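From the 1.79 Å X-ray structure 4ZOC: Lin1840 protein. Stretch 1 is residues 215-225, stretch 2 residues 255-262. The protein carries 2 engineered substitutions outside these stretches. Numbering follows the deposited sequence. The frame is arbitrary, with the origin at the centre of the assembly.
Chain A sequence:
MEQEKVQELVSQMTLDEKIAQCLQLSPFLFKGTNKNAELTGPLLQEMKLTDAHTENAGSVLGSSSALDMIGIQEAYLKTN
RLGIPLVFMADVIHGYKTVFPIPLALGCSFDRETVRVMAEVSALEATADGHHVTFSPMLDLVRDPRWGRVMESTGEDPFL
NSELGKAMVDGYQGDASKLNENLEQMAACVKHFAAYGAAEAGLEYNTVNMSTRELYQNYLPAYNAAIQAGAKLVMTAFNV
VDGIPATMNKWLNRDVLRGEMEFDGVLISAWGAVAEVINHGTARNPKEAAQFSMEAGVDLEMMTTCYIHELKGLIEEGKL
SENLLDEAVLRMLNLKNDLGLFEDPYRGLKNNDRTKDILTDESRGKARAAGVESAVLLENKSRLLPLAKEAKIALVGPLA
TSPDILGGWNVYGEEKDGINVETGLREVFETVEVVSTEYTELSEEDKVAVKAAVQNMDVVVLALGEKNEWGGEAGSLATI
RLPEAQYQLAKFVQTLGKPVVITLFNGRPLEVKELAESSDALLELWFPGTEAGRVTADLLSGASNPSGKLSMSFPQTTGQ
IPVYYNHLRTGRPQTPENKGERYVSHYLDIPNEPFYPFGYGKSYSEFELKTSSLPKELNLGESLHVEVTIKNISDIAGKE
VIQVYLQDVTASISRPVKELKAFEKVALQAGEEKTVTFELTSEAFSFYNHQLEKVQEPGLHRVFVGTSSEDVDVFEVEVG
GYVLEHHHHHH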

ATOM      1  N   LEU A 215       6.758   5.620  11.007  1.00  7.62           N
ATOM      2  CA  LEU A 215       5.795   6.246  11.954  1.00  6.90           C
ATOM      3  C   LEU A 215       6.330   7.529  12.555  1.00  7.19           C
ATOM      4  O   LEU A 215       5.763   8.633  12.466  1.00  7.16           O
ATOM      5  CB  LEU A 215       5.410   5.223  13.030  1.00  6.59           C
ATOM      6  CG  LEU A 215       4.418   5.782  14.076  1.00  7.91           C
ATOM      7  CD1 LEU A 215       3.031   6.018  13.491  1.00  9.20           C
ATOM      8  CD2 LEU A 215       4.307   4.664  15.115  1.00  9.45           C
ATOM      9  N   TYR A 216       7.536   7.447  13.115  1.00  8.64           N
ATOM     10  CA  TYR A 216       8.154   8.691  13.655  1.00  8.31           C
ATOM     11  C   TYR A 216       8.455   9.745  12.604  1.00  9.30           C
ATOM     12  O   TYR A 216       8.308  10.975  12.850  1.00  8.09           O
ATOM     13  CB  TYR A 216       9.467   8.375  14.383  1.00 10.15           C
ATOM     14  CG  TYR A 216       9.313   7.916  15.834  1.00 12.35           C
ATOM     15  CD1 TYR A 216       9.084   6.639  16.159  1.00 17.54           C
ATOM     16  CD2 TYR A 216       9.346   8.868  16.882  1.00 13.64           C
ATOM     17  CE1 TYR A 216       8.917   6.244  17.484  1.00 18.78           C
ATOM     18  CE2 TYR A 216       9.186   8.476  18.192  1.00 12.99           C
ATOM     19  CZ  TYR A 216       9.003   7.162  18.503  1.00 13.49           C
ATOM     20  OH  TYR A 216       8.847   6.748  19.818  1.00 16.38           O
ATOM     21  N   GLN A 217       8.980   9.288  11.452  1.00  9.25           N
ATOM     22  CA  GLN A 217       9.469  10.232  10.445  1.00  7.82           C
ATOM     23  C   GLN A 217       8.378  11.087   9.818  1.00  8.13           C
ATOM     24  O   GLN A 217       8.541  12.316   9.672  1.00  7.74           O
ATOM     25  CB  GLN A 217      10.197   9.498   9.252  1.00  8.25           C
ATOM     26  CG  GLN A 217      10.821  10.470   8.297  1.00  8.52           C
ATOM     27  CD  GLN A 217      11.940  11.261   8.956  1.00  9.53           C
ATOM     28  OE1 GLN A 217      12.861  10.694   9.531  1.00 10.92           O
ATOM     29  NE2 GLN A 217      11.872  12.556   8.852  1.00 11.35           N
ATOM     30  N   ASN A 218       7.262  10.429   9.474  1.00  8.25           N
ATOM     31  CA  ASN A 218       6.200  11.013   8.637  1.00  8.04           C
ATOM     32  C   ASN A 218       4.805  11.099   9.295  1.00  8.73           C
ATOM     33  O   ASN A 218       4.048  12.033   9.042  1.00  8.21           O
ATOM     34  CB  ASN A 218       6.150  10.311   7.304  1.00  9.23           C
ATOM     35  CG  ASN A 218       7.376  10.642   6.447  1.00 11.10           C
ATOM     36  OD1 ASN A 218       7.754  11.778   6.327  1.00 13.37           O
ATOM     37  ND2 ASN A 218       7.985   9.655   5.871  1.00 12.33           N
ATOM     38  N   TYR A 219       4.506  10.113  10.136  1.00  7.24           N
ATOM     39  CA  TYR A 219       3.106   9.953  10.586  1.00  8.38           C
ATOM     40  C   TYR A 219       2.837  10.628  11.929  1.00  9.96           C
ATOM     41  O   TYR A 219       1.695  11.003  12.197  1.00  8.86           O
ATOM     42  CB  TYR A 219       2.740   8.455  10.641  1.00  7.96           C
ATOM     43  CG  TYR A 219       2.492   7.965   9.267  1.00  9.89           C
ATOM     44  CD1 TYR A 219       3.528   7.601   8.471  1.00  9.16           C
ATOM     45  CD2 TYR A 219       1.192   7.970   8.704  1.00  8.49           C
ATOM     46  CE1 TYR A 219       3.311   7.246   7.164  1.00  9.86           C
ATOM     47  CE2 TYR A 219       0.999   7.560   7.424  1.00  9.61           C
ATOM     48  CZ  TYR A 219       2.068   7.185   6.663  1.00  8.90           C
ATOM     49  OH  TYR A 219       1.868   6.868   5.320  1.00 15.07           O
ATOM     50  N   LEU A 220       3.861  10.755  12.781  1.00  9.63           N
ATOM     51  CA  LEU A 220       3.670  11.398  14.087  1.00  9.83           C
ATOM     52  C   LEU A 220       3.906  12.927  14.168  1.00  9.00           C
ATOM     53  O   LEU A 220       3.346  13.563  15.065  1.00  9.38           O
ATOM     54  CB  LEU A 220       4.519  10.703  15.148  1.00 10.30           C
ATOM     55  CG  LEU A 220       4.241   9.234  15.448  1.00  8.03           C
ATOM     56  CD1 LEU A 220       5.205   8.728  16.537  1.00  9.02           C
ATOM     57  CD2 LEU A 220       2.849   9.160  15.952  1.00  8.41           C
ATOM     58  N   PRO A 221       4.696  13.520  13.247  1.00  8.46           N
ATOM     59  CA  PRO A 221       5.077  14.893  13.513  1.00 10.28           C
ATOM     60  C   PRO A 221       3.900  15.892  13.659  1.00  8.45           C
ATOM     61  O   PRO A 221       3.969  16.798  14.507  1.00  9.49           O
ATOM     62  CB  PRO A 221       5.877  15.245  12.293  1.00 12.12           C
ATOM     63  CG  PRO A 221       6.726  13.973  12.099  1.00 11.40           C
ATOM     64  CD  PRO A 221       5.612  12.905  12.226  1.00  9.17           C
ATOM     65  N   ALA A 222       2.858  15.789  12.852  1.00  8.76           N
ATOM     66  CA  ALA A 222       1.802  16.773  12.939  1.00  7.94           C
ATOM     67  C   ALA A 222       1.086  16.653  14.276  1.00  9.76           C
ATOM     68  O   ALA A 222       0.799  17.696  14.910  1.00 10.41           O
ATOM     69  CB  ALA A 222       0.854  16.743  11.734  1.00  9.16           C
ATOM     70  N   TYR A 223       0.820  15.443  14.758  1.00  8.79           N
ATOM     71  CA  TYR A 223       0.191  15.292  16.109  1.00  8.06           C
ATOM     72  C   TYR A 223       1.057  16.016  17.160  1.00  8.32           C
ATOM     73  O   TYR A 223       0.559  16.742  18.050  1.00 10.72           O
ATOM     74  CB  TYR A 223      -0.019  13.842  16.555  1.00  6.91           C
ATOM     75  CG  TYR A 223      -0.708  12.920  15.598  1.00  7.13           C
ATOM     76  CD1 TYR A 223      -1.997  13.181  15.087  1.00  6.99           C
ATOM     77  CD2 TYR A 223      -0.068  11.806  15.155  1.00  6.67           C
ATOM     78  CE1 TYR A 223      -2.644  12.292  14.193  1.00  6.32           C
ATOM     79  CE2 TYR A 223      -0.684  10.973  14.247  1.00  7.22           C
ATOM     80  CZ  TYR A 223      -1.970  11.221  13.776  1.00  7.04           C
ATOM     81  OH  TYR A 223      -2.452  10.383  12.769  1.00  7.85           O
ATOM     82  N   ASN A 224       2.341  15.715  17.080  1.00  9.56           N
ATOM     83  CA  ASN A 224       3.271  16.225  18.052  1.00 10.49           C
ATOM     84  C   ASN A 224       3.272  17.748  18.039  1.00  9.20           C
ATOM     85  O   ASN A 224       3.327  18.392  19.090  1.00 12.15           O
ATOM     86  CB  ASN A 224       4.689  15.655  17.832  1.00 10.28           C
ATOM     87  CG  ASN A 224       5.655  16.219  18.833  1.00 12.35           C
ATOM     88  OD1 ASN A 224       5.509  15.997  20.007  1.00 11.81           O
ATOM     89  ND2 ASN A 224       6.521  17.098  18.391  1.00 17.37           N
ATOM     90  N   ALA A 225       3.238  18.347  16.855  1.00  9.00           N
ATOM     91  CA  ALA A 225       3.308  19.801  16.732  1.00  9.63           C
ATOM     92  C   ALA A 225       2.092  20.425  17.375  1.00  9.77           C
ATOM     93  O   ALA A 225       2.203  21.387  18.124  1.00 10.18           O
ATOM     94  CB  ALA A 225       3.428  20.262  15.314  1.00 11.79           C
ATOM     95  N   ASP A 255       4.012   5.233  26.388  1.00 12.07           N
ATOM     96  CA  ASP A 255       5.418   5.591  26.100  1.00 11.88           C
ATOM     97  C   ASP A 255       5.580   6.786  25.176  1.00 11.28           C
ATOM     98  O   ASP A 255       6.330   7.697  25.462  1.00 13.16           O
ATOM     99  CB  ASP A 255       6.170   4.367  25.553  1.00 13.85           C
ATOM    100  CG  ASP A 255       6.201   3.189  26.480  1.00 16.61           C
ATOM    101  OD1 ASP A 255       5.717   3.192  27.557  1.00 20.72           O
ATOM    102  OD2 ASP A 255       6.847   2.219  26.161  1.00 22.68           O
ATOM    103  N   VAL A 256       4.869   6.780  24.030  1.00 10.99           N
ATOM    104  CA  VAL A 256       5.024   7.831  23.011  1.00 10.10           C
ATOM    105  C   VAL A 256       4.224   9.088  23.370  1.00 10.64           C
ATOM    106  O   VAL A 256       4.788  10.183  23.485  1.00 11.15           O
ATOM    107  CB  VAL A 256       4.705   7.311  21.602  1.00 10.31           C
ATOM    108  CG1 VAL A 256       4.868   8.421  20.562  1.00 13.76           C
ATOM    109  CG2 VAL A 256       5.608   6.083  21.257  1.00 11.45           C
ATOM    110  N   LEU A 257       2.884   8.952  23.513  1.00  9.76           N
ATOM    111  CA  LEU A 257       2.060  10.160  23.725  1.00  8.83           C
ATOM    112  C   LEU A 257       2.278  10.794  25.071  1.00  9.67           C
ATOM    113  O   LEU A 257       2.640  11.949  25.171  1.00 12.85           O
ATOM    114  CB  LEU A 257       0.599   9.753  23.596  1.00  9.69           C
ATOM    115  CG  LEU A 257      -0.459  10.825  23.883  1.00  9.13           C
ATOM    116  CD1 LEU A 257      -0.313  11.900  22.842  1.00 10.26           C
ATOM    117  CD2 LEU A 257      -1.861  10.211  23.863  1.00 11.41           C
ATOM    118  N   ARG A 258       2.172  10.031  26.131  1.00  9.93           N
ATOM    119  CA  ARG A 258       2.308  10.646  27.494  1.00 10.52           C
ATOM    120  C   ARG A 258       3.740  10.827  27.892  1.00 12.50           C
ATOM    121  O   ARG A 258       4.063  11.809  28.560  1.00 15.44           O
ATOM    122  CB  ARG A 258       1.503   9.920  28.583  1.00 11.34           C
ATOM    123  CG  ARG A 258       0.021   9.975  28.247  1.00 10.16           C
ATOM    124  CD  ARG A 258      -0.768   9.633  29.471  1.00 12.24           C
ATOM    125  NE  ARG A 258      -2.182   9.430  29.207  1.00 13.50           N
ATOM    126  CZ  ARG A 258      -3.031  10.430  29.133  1.00 12.09           C
ATOM    127  NH1 ARG A 258      -2.590  11.633  29.346  1.00 12.78           N
ATOM    128  NH2 ARG A 258      -4.309  10.202  28.956  1.00 10.00           N
ATOM    129  N   GLY A 259       4.595   9.940  27.428  1.00 12.89           N
ATOM    130  CA  GLY A 259       6.029   9.965  27.793  1.00 13.08           C
ATOM    131  C   GLY A 259       6.800  10.921  26.937  1.00 13.56           C
ATOM    132  O   GLY A 259       7.125  12.047  27.364  1.00 16.76           O
ATOM    133  N   GLU A 260       7.065  10.519  25.693  1.00 11.38           N
ATOM    134  CA  GLU A 260       7.887  11.297  24.789  1.00 11.51           C
ATOM    135  C   GLU A 260       7.272  12.625  24.388  1.00 13.00           C
ATOM    136  O   GLU A 260       7.939  13.656  24.375  1.00 12.00           O
ATOM    137  CB  GLU A 260       8.266  10.494  23.544  1.00 11.44           C
ATOM    138  CG  GLU A 260       8.989   9.166  23.875  1.00 13.51           C
ATOM    139  CD  GLU A 260       9.285   8.317  22.643  1.00 18.20           C
ATOM    140  OE1 GLU A 260       8.912   8.738  21.534  1.00 17.67           O
ATOM    141  OE2 GLU A 260       9.918   7.245  22.778  1.00 20.97           O
ATOM    142  N   MET A 261       5.986  12.627  24.095  1.00 11.75           N
ATOM    143  CA  MET A 261       5.315  13.864  23.717  1.00 11.43           C
ATOM    144  C   MET A 261       4.833  14.668  24.933  1.00 12.02           C
ATOM    145  O   MET A 261       4.376  15.761  24.772  1.00 12.46           O
ATOM    146  CB  MET A 261       4.145  13.556  22.797  1.00 11.16           C
ATOM    147  CG  MET A 261       4.604  13.118  21.402  1.00 12.93           C
ATOM    148  SD  MET A 261       3.168  12.806  20.350  1.00 14.10           S
ATOM    149  CE  MET A 261       4.038  11.960  19.027  1.00 13.46           C
ATOM    150  N   GLU A 262       4.894  14.073  26.109  1.00 12.50           N
ATOM    151  CA  GLU A 262       4.580  14.795  27.394  1.00 14.20           C
ATOM    152  C   GLU A 262       3.154  15.267  27.442  1.00 15.50           C
ATOM    153  O   GLU A 262       2.842  16.296  28.071  1.00 16.89           O
ATOM    154  CB  GLU A 262       5.536  15.991  27.608  1.00 13.44           C
ATOM    155  CG  GLU A 262       6.980  15.605  27.682  1.00 18.18           C
ATOM    156  CD  GLU A 262       7.814  16.814  28.050  1.00 26.54           C
ATOM    157  OE1 GLU A 262       8.248  17.490  27.122  1.00 42.73           O
ATOM    158  OE2 GLU A 262       7.962  17.161  29.224  1.00 31.75           O
TER

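Both stretches are largely helical, and each contains a wider, pi-type turn. In the first, the carbonyl O of Leu215 receives the N of Leu220 at 2.9 Å, an i to i+5 bond, while the N of Tyr219 makes a weak bond to the same O of Leu215 at 3.0 Å. Pro221 follows directly; its ring nitrogen has no hydrogen to donate, but its O accepts from the N of Ala225 at 2.9 Å, and the N of Asn224 reaches the O of Leu220 at 3.1 Å, so regular helical bonding resumes. The second stretch widens in the same way: the N of Glu260 bonds to the O of Asp255 at 2.9 Å and the N of Met261 to the O of Val256 at 2.8 Å. Glu262 then leaves helical geometry with a positive phi of 63°.

The backbones are not equally close along the contact. The CA atoms of Leu220 and Val256 lie 9.7 Å apart, whereas those of Asn224 and Met261 lie 6.5 Å apart. Side chains therefore bridge a wide gap at the first pair and a narrow one at the second, and together the stretches bury a modest 280 Å².

Met261 contributes the largest covered area. Its CB points toward the first stretch, and with chi2 and chi3 both t the unbranched chain extends far enough for CE to come within 4.1 Å of Leu220 CB. Its CG lies 3.3 Å from Asn224 OD1, a close van der Waals approach; that oxygen finds its hydrogen bond elsewhere in the structure, so the amide can sit beside a methylene without leaving OD1 unsatisfied.

Leu220 and Val256 also point toward each other's stretch, and both are buried. Their branched side chains meet with Leu220 CD1 4.1 Å from Val256 CG1, an apolar contact suited to a place sheltered from water.

The polar link is made by Tyr216. Its CB points sideways, but the long aromatic side chain carries its hydroxyl across the gap, where OH donates a hydrogen bond to Glu260 OE1 at 2.6 Å. The short distance fits a phenol donor paired with a carboxylate acceptor, and OE1 lies at the ring edge, near the ring plane, where the hydroxyl can meet it. The same OH lies 3.6 Å from Val256 CG2, so Tyr216 packs against an apolar neighbor as well as bonding to an acidic one. Glu260 is an exposed residue, a place where an acidic side chain is at home, and its OE1 accepts this bond.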